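Local coordinates for kinesin-like protein Nod (Drosophila melanogaster, PDB 3DC4), which hydrolyses ATP and binds microtubules through its kinesin motor domain, and is required for segregating non-exchange chromosomes in meiosis, at residues V24-P32 with F65-Q75; G93-Y101 with S299-A310. All blocks are in the same frame, centred on the assembly; numbering follows the deposited sequence.

Contact 1 of 2, residues V24-P32 with F65-Q75. With ADP (adenosine-5'-diphosphate), chain C.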
loop_
_atom_site.group_PDB
_atom_site.type_symbol
_atom_site.label_atom_id
_atom_site.label_comp_id
_atom_site.label_asym_id
_atom_site.label_seq_id
_atom_site.Cartn_x
_atom_site.Cartn_y
_atom_site.Cartn_z
ATOM N N VAL A 24 10.470 5.300 -5.689
ATOM C CA VAL A 24 10.235 4.235 -4.725
ATOM C C VAL A 24 10.541 4.876 -3.376
ATOM O O VAL A 24 11.682 5.241 -3.105
ATOM C CB VAL A 24 11.165 3.028 -4.958
ATOM C CG1 VAL A 24 10.911 1.968 -3.895
ATOM C CG2 VAL A 24 10.910 2.436 -6.346
ATOM N N ARG A 25 9.514 5.032 -2.546
ATOM C CA ARG A 25 9.663 5.666 -1.243
ATOM C C ARG A 25 9.403 4.705 -0.081
ATOM O O ARG A 25 8.586 3.785 -0.184
ATOM C CB ARG A 25 8.698 6.855 -1.138
ATOM C CG ARG A 25 8.790 7.885 -2.259
ATOM C CD ARG A 25 10.147 8.574 -2.321
ATOM N NE ARG A 25 10.018 10.004 -2.617
ATOM C CZ ARG A 25 9.662 10.916 -1.717
ATOM N NH1 ARG A 25 9.408 10.542 -0.468
ATOM N NH2 ARG A 25 9.549 12.195 -2.060
ATOM N N ILE A 26 10.099 4.931 1.027
ATOM C CA ILE A 26 9.931 4.092 2.203
ATOM C C ILE A 26 9.689 4.935 3.449
ATOM O O ILE A 26 10.440 5.869 3.754
ATOM C CB ILE A 26 11.166 3.196 2.424
ATOM C CG1 ILE A 26 11.290 2.216 1.250
ATOM C CG2 ILE A 26 11.033 2.425 3.747
ATOM C CD1 ILE A 26 12.494 1.324 1.287
ATOM N N ALA A 27 8.620 4.601 4.160
ATOM C CA ALA A 27 8.262 5.309 5.372
ATOM C C ALA A 27 8.075 4.307 6.503
ATOM O O ALA A 27 7.747 3.144 6.259
ATOM C CB ALA A 27 6.969 6.079 5.157
ATOM N N VAL A 28 8.291 4.763 7.731
ATOM C CA VAL A 28 8.106 3.933 8.909
ATOM C C VAL A 28 7.177 4.667 9.858
ATOM O O VAL A 28 7.296 5.880 10.062
ATOM C CB VAL A 28 9.436 3.656 9.648
ATOM C CG1 VAL A 28 9.173 2.788 10.879
ATOM C CG2 VAL A 28 10.404 2.938 8.714
ATOM N N ARG A 29 6.240 3.921 10.430
ATOM C CA ARG A 29 5.304 4.488 11.387
ATOM C C ARG A 29 5.332 3.670 12.664
ATOM O O ARG A 29 5.077 2.467 12.646
ATOM C CB ARG A 29 3.874 4.502 10.835
ATOM C CG ARG A 29 2.900 5.264 11.751
ATOM C CD ARG A 29 1.451 5.276 11.233
ATOM N NE ARG A 29 0.664 6.313 11.915
ATOM C CZ ARG A 29 -0.618 6.568 11.684
ATOM N NH1 ARG A 29 -1.278 5.852 10.785
ATOM N NH2 ARG A 29 -1.230 7.553 12.334
ATOM N N GLU A 30 5.642 4.335 13.768
ATOM C CA GLU A 30 5.697 3.691 15.069
ATOM C C GLU A 30 4.275 3.556 15.601
ATOM O O GLU A 30 3.525 4.528 15.616
ATOM C CB GLU A 30 6.526 4.541 16.038
ATOM C CG GLU A 30 6.504 4.051 17.481
ATOM C CD GLU A 30 7.243 4.993 18.424
ATOM O OE1 GLU A 30 6.997 6.212 18.346
ATOM O OE2 GLU A 30 8.055 4.516 19.242
ATOM N N ALA A 31 3.896 2.351 16.019
ATOM C CA ALA A 31 2.555 2.131 16.556
ATOM C C ALA A 31 2.489 2.740 17.965
ATOM O O ALA A 31 3.525 2.991 18.592
ATOM C CB ALA A 31 2.250 0.633 16.612
ATOM N N PRO A 32 1.271 3.010 18.470
ATOM C CA PRO A 32 1.095 3.589 19.810
ATOM C C PRO A 32 1.675 2.684 20.891
ATOM O O PRO A 32 1.648 1.457 20.768
ATOM C CB PRO A 32 -0.422 3.703 19.948
ATOM C CG PRO A 32 -0.874 3.883 18.545
ATOM C CD PRO A 32 -0.025 2.898 17.779
ATOM N N PHE A 65 15.266 6.401 6.183
ATOM C CA PHE A 65 14.303 6.235 5.108
ATOM C C PHE A 65 13.860 7.593 4.586
ATOM O O PHE A 65 14.566 8.582 4.751
ATOM C CB PHE A 65 13.114 5.445 5.619
ATOM C CG PHE A 65 13.498 4.131 6.216
ATOM C CD1 PHE A 65 14.172 3.187 5.454
ATOM C CD2 PHE A 65 13.226 3.849 7.546
ATOM C CE1 PHE A 65 14.573 1.977 6.006
ATOM C CE2 PHE A 65 13.625 2.638 8.109
ATOM C CZ PHE A 65 14.299 1.705 7.334
ATOM N N ASP A 66 12.698 7.643 3.950
ATOM C CA ASP A 66 12.199 8.904 3.417
ATOM C C ASP A 66 11.286 9.602 4.407
ATOM O O ASP A 66 11.090 10.814 4.332
ATOM C CB ASP A 66 11.433 8.668 2.124
ATOM C CG ASP A 66 12.318 8.114 1.031
ATOM O OD1 ASP A 66 12.111 6.949 0.630
ATOM O OD2 ASP A 66 13.235 8.835 0.586
ATOM N N HIS A 67 10.724 8.824 5.328
ATOM C CA HIS A 67 9.810 9.342 6.340
ATOM C C HIS A 67 9.894 8.480 7.588
ATOM O O HIS A 67 9.914 7.261 7.494
ATOM C CB HIS A 67 8.361 9.295 5.835
ATOM C CG HIS A 67 8.115 10.103 4.599
ATOM N ND1 HIS A 67 8.055 11.480 4.612
ATOM C CD2 HIS A 67 7.922 9.730 3.311
ATOM C CE1 HIS A 67 7.836 11.921 3.386
ATOM N NE2 HIS A 67 7.751 10.880 2.577
ATOM N N ALA A 68 9.959 9.113 8.753
ATOM C CA ALA A 68 9.987 8.380 10.017
ATOM C C ALA A 68 8.939 9.067 10.892
ATOM O O ALA A 68 9.166 10.169 11.405
ATOM C CB ALA A 68 11.374 8.450 10.665
ATOM N N PHE A 69 7.789 8.411 11.045
ATOM C CA PHE A 69 6.666 8.946 11.808
ATOM C C PHE A 69 6.525 8.370 13.213
ATOM O O PHE A 69 6.315 7.168 13.378
ATOM C CB PHE A 69 5.348 8.684 11.065
ATOM C CG PHE A 69 5.316 9.205 9.652
ATOM C CD1 PHE A 69 5.394 10.572 9.394
ATOM C CD2 PHE A 69 5.172 8.327 8.578
ATOM C CE1 PHE A 69 5.324 11.057 8.089
ATOM C CE2 PHE A 69 5.100 8.805 7.266
ATOM C CZ PHE A 69 5.178 10.169 7.022
ATOM N N PRO A 70 6.637 9.223 14.245
ATOM C CA PRO A 70 6.498 8.735 15.621
ATOM C C PRO A 70 5.028 8.430 15.916
ATOM O O PRO A 70 4.142 8.819 15.149
ATOM C CB PRO A 70 7.040 9.893 16.456
ATOM C CG PRO A 70 6.692 11.088 15.632
ATOM C CD PRO A 70 7.050 10.638 14.230
ATOM N N ALA A 71 4.771 7.746 17.026
ATOM C CA ALA A 71 3.410 7.381 17.398
ATOM C C ALA A 71 2.468 8.578 17.523
ATOM O O ALA A 71 1.257 8.408 17.527
ATOM C CB ALA A 71 3.426 6.599 18.697
ATOM N N THR A 72 3.013 9.787 17.606
ATOM C CA THR A 72 2.180 10.981 17.744
ATOM C C THR A 72 1.652 11.562 16.432
ATOM O O THR A 72 0.815 12.457 16.448
ATOM C CB THR A 72 2.938 12.103 18.488
ATOM O OG1 THR A 72 4.207 12.319 17.860
ATOM C CG2 THR A 72 3.153 11.720 19.952
ATOM N N ILE A 73 2.139 11.063 15.301
ATOM C CA ILE A 73 1.697 11.572 14.006
ATOM C C ILE A 73 0.249 11.175 13.721
ATOM O O ILE A 73 -0.121 10.011 13.852
ATOM C CB ILE A 73 2.595 11.042 12.868
ATOM C CG1 ILE A 73 4.038 11.499 13.088
ATOM C CG2 ILE A 73 2.091 11.553 11.518
ATOM C CD1 ILE A 73 4.237 13.008 12.968
ATOM N N SER A 74 -0.572 12.149 13.339
ATOM C CA SER A 74 -1.971 11.873 13.039
ATOM C C SER A 74 -2.135 11.283 11.644
ATOM O O SER A 74 -1.209 11.311 10.835
ATOM C CB SER A 74 -2.800 13.151 13.130
ATOM O OG SER A 74 -2.502 14.018 12.047
ATOM N N GLN A 75 -3.326 10.760 11.371
ATOM C CA GLN A 75 -3.651 10.180 10.073
ATOM C C GLN A 75 -3.536 11.256 9.000
ATOM O O GLN A 75 -2.969 11.023 7.934
ATOM C CB GLN A 75 -5.086 9.634 10.081
ATOM C CG GLN A 75 -5.331 8.406 10.956
ATOM C CD GLN A 75 -4.761 7.132 10.348
ATOM O OE1 GLN A 75 -3.594 7.080 9.973
ATOM N NE2 GLN A 75 -5.580 6.097 10.262
HETATM P PB ADP C . -2.580 -4.412 12.074
HETATM O O1B ADP C . -1.211 -4.107 11.620
HETATM O O2B ADP C . -3.571 -4.169 10.884
HETATM O O3B ADP C . -2.564 -6.019 12.563
HETATM P PA ADP C . -4.287 -2.565 13.202
HETATM O O1A ADP C . -4.148 -1.695 12.050
HETATM O O2A ADP C . -5.530 -3.533 13.043
HETATM O O3A ADP C . -2.906 -3.451 13.350
HETATM O "O5'" ADP C . -4.394 -1.672 14.525
HETATM C "C5'" ADP C . -4.567 -2.519 15.669
HETATM C "C4'" ADP C . -5.278 -1.716 16.762
HETATM O "O4'" ADP C . -4.481 -0.573 17.160
HETATM C "C3'" ADP C . -6.651 -1.149 16.235
HETATM O "O3'" ADP C . -7.513 -0.796 17.308
HETATM C "C2'" ADP C . -6.136 0.268 15.750
HETATM O "O2'" ADP C . -7.207 1.226 15.750
HETATM C "C1'" ADP C . -5.130 0.672 16.861
HETATM N N9 ADP C . -4.139 1.615 16.342
HETATM C C8 ADP C . -3.043 1.301 15.571
HETATM N N7 ADP C . -2.439 2.394 15.161
HETATM C C5 ADP C . -2.988 3.454 15.810
HETATM C C6 ADP C . -2.789 4.858 15.792
HETATM N N6 ADP C . -1.704 5.401 15.128
HETATM N N1 ADP C . -3.658 5.652 16.462
HETATM C C2 ADP C . -4.629 5.134 17.220
HETATM N N3 ADP C . -4.875 3.828 17.248
HETATM C C4 ADP C . -4.130 2.971 16.536
HETATM O O HOH W 1 1.498 7.562 14.315
HETATM O O HOH W 2 1.026 5.654 15.706
#
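The carbonyl oxygen of I26 is gripped by D66 N at 2.9 Å and more weakly by H67 N at 3.4 Å, with K333 adding a further weak bond. D66 answers with its carboxylate: OD1 accepts I26 N at 2.9 Å through its anti lone pair and also forms a salt bridge with K333. The short aspartate thus binds the neighbouring strand just before strand 67-69 begins. From there the two strands run parallel, joined by V28 N to H67 O, F69 N to V28 O and E30 N to F69 O.

R29 carries the contact to the nucleotide. Its CG lies anti to the backbone N (chi1 -172°) and the chain stays extended, long enough to reach the start of helix 75-82. There R29 NH1 meets Q75 OE1 at 2.7 Å from above the amide carbonyl plane, R29 NH2 reaches I73 O at 3.1 Å, and NE binds a water. With S111 also bound to NH1, the guanidinium is fixed in rotation, and ADP N6 sits over one of its faces; P32 CG packs on adenine C5 at 3.5 Å. E30 OE1 accepts A71 N at 3.0 Å, while OE2 goes to S43.

A27, H67 and F69 rest on helix 75-82, I26, V28 and F65 on helix 319-335, and the other edge of strand 23-30 bonds to strand 305-312.

Contact 2 of 2, residues G93-Y101 with S299-A310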
loop_
_atom_site.group_PDB
_atom_site.type_symbol
_atom_site.label_atom_id
_atom_site.label_comp_id
_atom_site.label_asym_id
_atom_site.label_seq_id
_atom_site.Cartn_x
_atom_site.Cartn_y
_atom_site.Cartn_z
ATOM N N GLY A 93 -2.109 9.842 -14.783
ATOM C CA GLY A 93 -2.044 8.569 -15.480
ATOM C C GLY A 93 -1.004 7.574 -15.003
ATOM O O GLY A 93 -0.883 6.493 -15.577
ATOM N N PHE A 94 -0.254 7.909 -13.959
ATOM C CA PHE A 94 0.756 6.977 -13.464
ATOM C C PHE A 94 0.159 5.982 -12.468
ATOM O O PHE A 94 -0.736 6.329 -11.697
ATOM C CB PHE A 94 1.921 7.743 -12.814
ATOM C CG PHE A 94 2.621 8.699 -13.745
ATOM C CD1 PHE A 94 2.165 10.005 -13.895
ATOM C CD2 PHE A 94 3.726 8.288 -14.484
ATOM C CE1 PHE A 94 2.800 10.891 -14.767
ATOM C CE2 PHE A 94 4.371 9.164 -15.358
ATOM C CZ PHE A 94 3.905 10.469 -15.500
ATOM N N GLN A 95 0.639 4.742 -12.512
ATOM C CA GLN A 95 0.173 3.703 -11.603
ATOM C C GLN A 95 0.838 3.985 -10.257
ATOM O O GLN A 95 2.009 4.361 -10.211
ATOM C CB GLN A 95 0.577 2.317 -12.114
ATOM C CG GLN A 95 0.227 2.044 -13.578
ATOM C CD GLN A 95 -1.217 2.329 -13.914
ATOM O OE1 GLN A 95 -2.123 2.045 -13.122
ATOM N NE2 GLN A 95 -1.445 2.889 -15.104
ATOM N N CYS A 96 0.086 3.811 -9.173
ATOM C CA CYS A 96 0.589 4.080 -7.826
ATOM C C CYS A 96 0.259 2.953 -6.858
ATOM O O CYS A 96 -0.846 2.409 -6.886
ATOM C CB CYS A 96 -0.023 5.373 -7.277
ATOM S SG CYS A 96 0.324 6.872 -8.228
ATOM N N THR A 97 1.207 2.631 -5.982
ATOM C CA THR A 97 1.004 1.582 -4.992
ATOM C C THR A 97 1.514 2.034 -3.623
ATOM O O THR A 97 2.635 2.513 -3.500
ATOM C CB THR A 97 1.736 0.291 -5.398
ATOM O OG1 THR A 97 1.229 -0.161 -6.664
ATOM C CG2 THR A 97 1.531 -0.797 -4.356
ATOM N N ALA A 98 0.667 1.915 -2.608
ATOM C CA ALA A 98 1.044 2.270 -1.244
ATOM C C ALA A 98 0.833 0.961 -0.497
ATOM O O ALA A 98 -0.281 0.435 -0.439
ATOM C CB ALA A 98 0.137 3.380 -0.688
ATOM N N LEU A 99 1.914 0.432 0.061
ATOM C CA LEU A 99 1.853 -0.843 0.754
ATOM C C LEU A 99 2.316 -0.813 2.197
ATOM O O LEU A 99 3.424 -0.367 2.504
ATOM C CB LEU A 99 2.659 -1.878 -0.044
ATOM C CG LEU A 99 2.798 -3.311 0.465
ATOM C CD1 LEU A 99 3.126 -4.216 -0.713
ATOM C CD2 LEU A 99 3.884 -3.394 1.535
ATOM N N ALA A 100 1.450 -1.302 3.078
ATOM C CA ALA A 100 1.758 -1.359 4.496
ATOM C C ALA A 100 2.181 -2.788 4.812
ATOM O O ALA A 100 1.553 -3.762 4.369
ATOM C CB ALA A 100 0.522 -0.984 5.334
ATOM N N TYR A 101 3.250 -2.912 5.579
ATOM C CA TYR A 101 3.744 -4.221 5.964
ATOM C C TYR A 101 4.290 -4.129 7.374
ATOM O O TYR A 101 4.499 -3.035 7.906
ATOM C CB TYR A 101 4.850 -4.685 5.016
ATOM C CG TYR A 101 6.190 -4.009 5.224
ATOM C CD1 TYR A 101 6.468 -2.762 4.654
ATOM C CD2 TYR A 101 7.200 -4.637 5.961
ATOM C CE1 TYR A 101 7.730 -2.164 4.810
ATOM C CE2 TYR A 101 8.459 -4.050 6.121
ATOM C CZ TYR A 101 8.719 -2.815 5.542
ATOM O OH TYR A 101 9.957 -2.225 5.668
ATOM N N SER A 299 1.033 -2.448 -12.239
ATOM C CA SER A 299 1.395 -1.258 -11.480
ATOM C C SER A 299 2.891 -1.186 -11.183
ATOM O O SER A 299 3.403 -0.133 -10.811
ATOM C CB SER A 299 0.590 -1.197 -10.181
ATOM O OG SER A 299 -0.788 -1.040 -10.475
ATOM N N LEU A 300 3.583 -2.309 -11.359
ATOM C CA LEU A 300 5.020 -2.380 -11.127
ATOM C C LEU A 300 5.749 -2.228 -12.457
ATOM O O LEU A 300 6.491 -3.110 -12.884
ATOM C CB LEU A 300 5.380 -3.721 -10.478
ATOM C CG LEU A 300 4.836 -3.914 -9.057
ATOM C CD1 LEU A 300 5.161 -5.305 -8.549
ATOM C CD2 LEU A 300 5.446 -2.847 -8.145
ATOM N N THR A 301 5.525 -1.093 -13.105
ATOM C CA THR A 301 6.126 -0.810 -14.398
ATOM C C THR A 301 6.840 0.534 -14.409
ATOM O O THR A 301 6.830 1.270 -13.419
ATOM C CB THR A 301 5.052 -0.809 -15.492
ATOM O OG1 THR A 301 3.961 0.027 -15.085
ATOM C CG2 THR A 301 4.540 -2.221 -15.728
ATOM N N ALA A 302 7.467 0.848 -15.536
ATOM C CA ALA A 302 8.194 2.101 -15.680
ATOM C C ALA A 302 7.332 3.308 -15.348
ATOM O O ALA A 302 6.139 3.338 -15.648
ATOM C CB ALA A 302 8.740 2.230 -17.101
ATOM N N GLN A 303 7.958 4.302 -14.727
ATOM C CA GLN A 303 7.291 5.535 -14.342
ATOM C C GLN A 303 6.001 5.191 -13.604
ATOM O O GLN A 303 4.999 5.888 -13.748
ATOM C CB GLN A 303 6.645 6.186 -15.569
ATOM C CG GLN A 303 7.652 6.632 -16.622
ATOM C CD GLN A 303 7.042 7.549 -17.662
ATOM O OE1 GLN A 303 6.155 7.150 -18.418
ATOM N NE2 GLN A 303 7.517 8.789 -17.705
ATOM N N SER A 304 6.033 4.152 -12.781
ATOM C CA SER A 304 5.037 3.913 -11.744
ATOM C C SER A 304 5.630 4.315 -10.396
ATOM O O SER A 304 6.845 4.489 -10.275
ATOM C CB SER A 304 4.612 2.448 -11.728
ATOM O OG SER A 304 3.882 2.145 -12.906
ATOM N N TYR A 305 4.764 4.470 -9.394
ATOM C CA TYR A 305 5.185 4.865 -8.053
ATOM C C TYR A 305 4.949 3.780 -7.020
ATOM O O TYR A 305 3.888 3.164 -6.987
ATOM C CB TYR A 305 4.448 6.130 -7.618
ATOM C CG TYR A 305 4.824 7.347 -8.418
ATOM C CD1 TYR A 305 4.318 7.549 -9.704
ATOM C CD2 TYR A 305 5.709 8.284 -7.896
ATOM C CE1 TYR A 305 4.689 8.656 -10.448
ATOM C CE2 TYR A 305 6.089 9.393 -8.624
ATOM C CZ TYR A 305 5.580 9.574 -9.897
ATOM O OH TYR A 305 5.978 10.674 -10.617
ATOM N N LEU A 306 5.947 3.553 -6.171
ATOM C CA LEU A 306 5.848 2.542 -5.126
ATOM C C LEU A 306 6.247 3.140 -3.783
ATOM O O LEU A 306 7.346 3.672 -3.632
ATOM C CB LEU A 306 6.749 1.349 -5.465
ATOM C CG LEU A 306 6.882 0.208 -4.452
ATOM C CD1 LEU A 306 5.517 -0.364 -4.131
ATOM C CD2 LEU A 306 7.802 -0.874 -5.014
ATOM N N THR A 307 5.342 3.058 -2.812
ATOM C CA THR A 307 5.609 3.587 -1.482
ATOM C C THR A 307 5.348 2.532 -0.409
ATOM O O THR A 307 4.256 1.960 -0.324
ATOM C CB THR A 307 4.748 4.830 -1.187
ATOM O OG1 THR A 307 5.119 5.888 -2.080
ATOM C CG2 THR A 307 4.959 5.296 0.257
ATOM N N PHE A 308 6.376 2.276 0.396
ATOM C CA PHE A 308 6.320 1.301 1.486
ATOM C C PHE A 308 6.028 1.986 2.803
ATOM O O PHE A 308 6.577 3.052 3.082
ATOM C CB PHE A 308 7.670 0.598 1.654
ATOM C CG PHE A 308 7.990 -0.395 0.586
ATOM C CD1 PHE A 308 7.553 -1.713 0.700
ATOM C CD2 PHE A 308 8.768 -0.032 -0.506
ATOM C CE1 PHE A 308 7.901 -2.660 -0.258
ATOM C CE2 PHE A 308 9.123 -0.970 -1.471
ATOM C CZ PHE A 308 8.685 -2.290 -1.345
ATOM N N LEU A 309 5.176 1.378 3.615
ATOM C CA LEU A 309 4.884 1.918 4.935
ATOM C C LEU A 309 5.156 0.793 5.913
ATOM O O LEU A 309 4.367 -0.155 6.024
ATOM C CB LEU A 309 3.427 2.373 5.071
ATOM C CG LEU A 309 3.038 2.907 6.462
ATOM C CD1 LEU A 309 3.904 4.114 6.828
ATOM C CD2 LEU A 309 1.563 3.323 6.459
ATOM N N ALA A 310 6.297 0.881 6.590
ATOM C CA ALA A 310 6.693 -0.115 7.584
ATOM C C ALA A 310 6.069 0.287 8.900
ATOM O O ALA A 310 6.316 1.377 9.398
ATOM C CB ALA A 310 8.211 -0.134 7.740
HETATM O O HOH W 3 2.831 4.376 -14.381
HETATM O O HOH W 4 2.624 1.300 -8.435
#
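Y101 holds CG between its backbone N and carbonyl carbon (chi1 75°), a crowded position that folds the ring across onto A310, whose CA stands over its face 4.0 Å from the centroid. A310 CB also touches Y101 CZ at 3.5 Å, a closeness that suits alanine. At the far end the edge of Y305 meets the face of F94 in an offset edge-to-face pair, centroids 5.9 Å apart and planes at 88°. C96 SG lies obliquely beside the Y305 ring.

Between these ends strands 96-101 and 305-310 are parallel, held by six backbone bonds from Y305 N to Q95 O through to Y101 N to L309 O. L99 and F308 lie side by side, L99 CD2 to F308 CD1 4.1 Å, against helix 267-279. On the other face the short methyl of A100, just before the phosphate-binding P-loop, lets helix 108-112 come close, with K108 and M112 against it.

The Y101 hydroxyl binds T325 O, and its ring also meets F328 edge to face; an alanine here would probably leave that carbonyl without its partner and open a gap beside A310 and F308. One water accepts from T97 OG1 at 2.7 Å and donates to S299 O at 2.9 Å and Y305 O at 2.7 Å. Since N238 also binds OG1, this water is probably a fixed link tying the 299-304 loop to the strand pair.

Overall arrangement
Both contacts are parallel strand pairings in the central sheet of the kinesin motor domain, and they share a border: strand 23-30 stands between 67-69 and 305-312, so the order runs 67-69, 23-30, 305-312, 96-101. Backbone bonds hold both; they differ in their side chains. Contact 2, the more central and buried pair, is largely apolar, whereas contact 1, farther out and partly buried, has charged and polar groups reaching outward. Their centres are about 17 Å apart, yet both serve the nucleotide site, contact 1 on the base side and contact 2 on the phosphate side. Helix 319-335 reaches both, through V28 and Y101.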